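Local coordinates for hydrogen peroxide-inducible genes activator (Corynebacterium glutamicum, PDB 6G1D), which probably senses hydrogen peroxide through a redox change in its regulatory domain and switches transcription of its target genes as a LysR-type, DNA-binding activator, at residues B[25-30]-B[39-44]. The protein carries 1 engineered substitution. Numbering follows the deposited sequence.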
loop_
_atom_site.group_PDB
_atom_site.type_symbol
_atom_site.label_atom_id
_atom_site.label_comp_id
_atom_site.label_asym_id
_atom_site.label_seq_id
_atom_site.Cartn_x
_atom_site.Cartn_y
_atom_site.Cartn_z
ATOM N N LYS B 25 -19.161 -24.698 -15.280
ATOM C CA LYS B 25 -18.619 -26.074 -15.271
ATOM C C LYS B 25 -19.712 -27.183 -15.263
ATOM O O LYS B 25 -19.464 -28.347 -14.902
ATOM C CB LYS B 25 -17.657 -26.274 -14.076
ATOM C CG LYS B 25 -16.541 -25.240 -13.962
ATOM C CD LYS B 25 -15.483 -25.418 -15.045
ATOM C CE LYS B 25 -14.440 -26.454 -14.628
ATOM N NZ LYS B 25 -13.609 -26.045 -13.451
ATOM N N HIS B 26 -20.896 -26.816 -15.743
ATOM C CA HIS B 26 -22.042 -27.723 -15.842
ATOM C C HIS B 26 -22.931 -27.191 -16.944
ATOM O O HIS B 26 -23.246 -25.995 -16.943
ATOM C CB HIS B 26 -22.812 -27.837 -14.521
ATOM C CG HIS B 26 -22.100 -28.626 -13.475
ATOM N ND1 HIS B 26 -21.317 -28.027 -12.511
ATOM C CD2 HIS B 26 -22.012 -29.958 -13.259
ATOM C CE1 HIS B 26 -20.788 -28.956 -11.737
ATOM N NE2 HIS B 26 -21.189 -30.135 -12.175
ATOM N N PHE B 27 -23.313 -28.062 -17.885
ATOM C CA PHE B 27 -24.171 -27.665 -19.013
ATOM C C PHE B 27 -25.537 -27.215 -18.544
ATOM O O PHE B 27 -26.033 -26.204 -19.005
ATOM C CB PHE B 27 -24.320 -28.827 -20.026
ATOM C CG PHE B 27 -23.232 -28.879 -21.080
ATOM C CD1 PHE B 27 -23.461 -28.341 -22.345
ATOM C CD2 PHE B 27 -22.008 -29.500 -20.838
ATOM C CE1 PHE B 27 -22.496 -28.399 -23.334
ATOM C CE2 PHE B 27 -21.025 -29.540 -21.810
ATOM C CZ PHE B 27 -21.264 -28.989 -23.067
ATOM N N GLY B 28 -26.146 -27.984 -17.633
ATOM C CA GLY B 28 -27.487 -27.666 -17.103
ATOM C C GLY B 28 -27.543 -26.326 -16.400
ATOM O O GLY B 28 -28.427 -25.520 -16.651
ATOM N N THR B 29 -26.579 -26.067 -15.535
ATOM C CA THR B 29 -26.481 -24.775 -14.851
ATOM C C THR B 29 -26.255 -23.674 -15.887
ATOM O O THR B 29 -26.883 -22.612 -15.811
ATOM C CB THR B 29 -25.300 -24.772 -13.844
ATOM O OG1 THR B 29 -25.502 -25.806 -12.874
ATOM C CG2 THR B 29 -25.162 -23.417 -13.137
ATOM N N ALA B 30 -25.392 -23.937 -16.880
ATOM C CA ALA B 30 -25.086 -22.915 -17.886
ATOM C C ALA B 30 -26.331 -22.575 -18.691
ATOM O O ALA B 30 -26.623 -21.403 -18.952
ATOM C CB ALA B 30 -23.938 -23.371 -18.809
ATOM N N PRO B 39 -30.210 -28.784 -25.128
ATOM C CA PRO B 39 -29.940 -28.933 -26.566
ATOM C C PRO B 39 -29.531 -27.626 -27.276
ATOM O O PRO B 39 -28.579 -27.653 -28.064
ATOM C CB PRO B 39 -31.275 -29.479 -27.133
ATOM C CG PRO B 39 -31.937 -30.169 -25.978
ATOM C CD PRO B 39 -31.437 -29.495 -24.718
ATOM N N SER B 40 -30.203 -26.506 -26.986
ATOM C CA SER B 40 -29.836 -25.198 -27.587
ATOM C C SER B 40 -28.429 -24.756 -27.222
ATOM O O SER B 40 -27.674 -24.248 -28.071
ATOM C CB SER B 40 -30.820 -24.093 -27.182
ATOM O OG SER B 40 -32.062 -24.278 -27.857
ATOM N N LEU B 41 -28.081 -24.942 -25.954
ATOM C CA LEU B 41 -26.738 -24.642 -25.457
ATOM C C LEU B 41 -25.707 -25.464 -26.206
ATOM O O LEU B 41 -24.719 -24.915 -26.663
ATOM C CB LEU B 41 -26.643 -24.941 -23.967
ATOM C CG LEU B 41 -25.328 -24.503 -23.300
ATOM C CD1 LEU B 41 -25.309 -23.033 -22.906
ATOM C CD2 LEU B 41 -25.057 -25.446 -22.119
ATOM N N SER B 42 -25.910 -26.779 -26.288
ATOM C CA SER B 42 -24.946 -27.656 -26.969
ATOM C C SER B 42 -24.820 -27.329 -28.472
ATOM O O SER B 42 -23.725 -27.359 -28.987
ATOM C CB SER B 42 -25.303 -29.130 -26.745
ATOM O OG SER B 42 -26.413 -29.483 -27.518
ATOM N N GLN B 43 -25.923 -26.993 -29.131
ATOM C CA GLN B 43 -25.922 -26.552 -30.539
ATOM C C GLN B 43 -25.090 -25.287 -30.753
ATOM O O GLN B 43 -24.336 -25.211 -31.696
ATOM C CB GLN B 43 -27.345 -26.272 -31.069
ATOM C CG GLN B 43 -27.339 -25.909 -32.580
ATOM C CD GLN B 43 -28.066 -24.601 -33.012
ATOM O OE1 GLN B 43 -29.308 -24.568 -33.044
ATOM N NE2 GLN B 43 -27.278 -23.549 -33.417
ATOM N N ALA B 44 -25.240 -24.305 -29.879
ATOM C CA ALA B 44 -24.455 -23.072 -29.928
ATOM C C ALA B 44 -22.970 -23.356 -29.718
ATOM O O ALA B 44 -22.121 -22.822 -30.436
ATOM C CB ALA B 44 -24.950 -22.067 -28.886
#
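One methyl group, CD2 of L41, carries nearly all of the contact between helix 27-33 and helix 38-52. It reaches the first turn of helix 27-33 where F27 and A30 lie one helical turn apart, approaching F27 CD1 to 3.3 Å at an oblique angle to the ring. The same methyl comes 3.4 Å from the backbone oxygen F27 O and 4.1 Å from A30 CB, so ring, carbonyl and alanine methyl all meet a single branch of the leucine. With CG anti to the backbone N (chi1 -173°), L41 extends across the gap between helices whose nearest CA atoms, F27 and L41, are still 7.6 Å apart. A30 and L41 are buried here: A30 also packs on T20 and I21, and L41 on T17, of helix 12-24, while L34 and I36 of the connecting loop touch L41 as well.

Toward S42 the packing is looser. Only the edge of the F27 ring approaches here, with CE1 4.4 Å from S42 CA, and no hydrogen bond joins the two segments. The S42 hydroxyl instead turns back on its own helix, where OG donates to P39 O at 2.9 Å; Q43 N reaches that oxygen from the same face of its carbonyl plane, giving it two donors. F27 and S42, on this looser side, both remain partly exposed.

Helix 27-33, a short connection and helix 38-52, packed against helix 12-24, form the helix-turn-helix of the LysR-family DNA-binding domain, in which the second helix of the motif is typically the recognition helix.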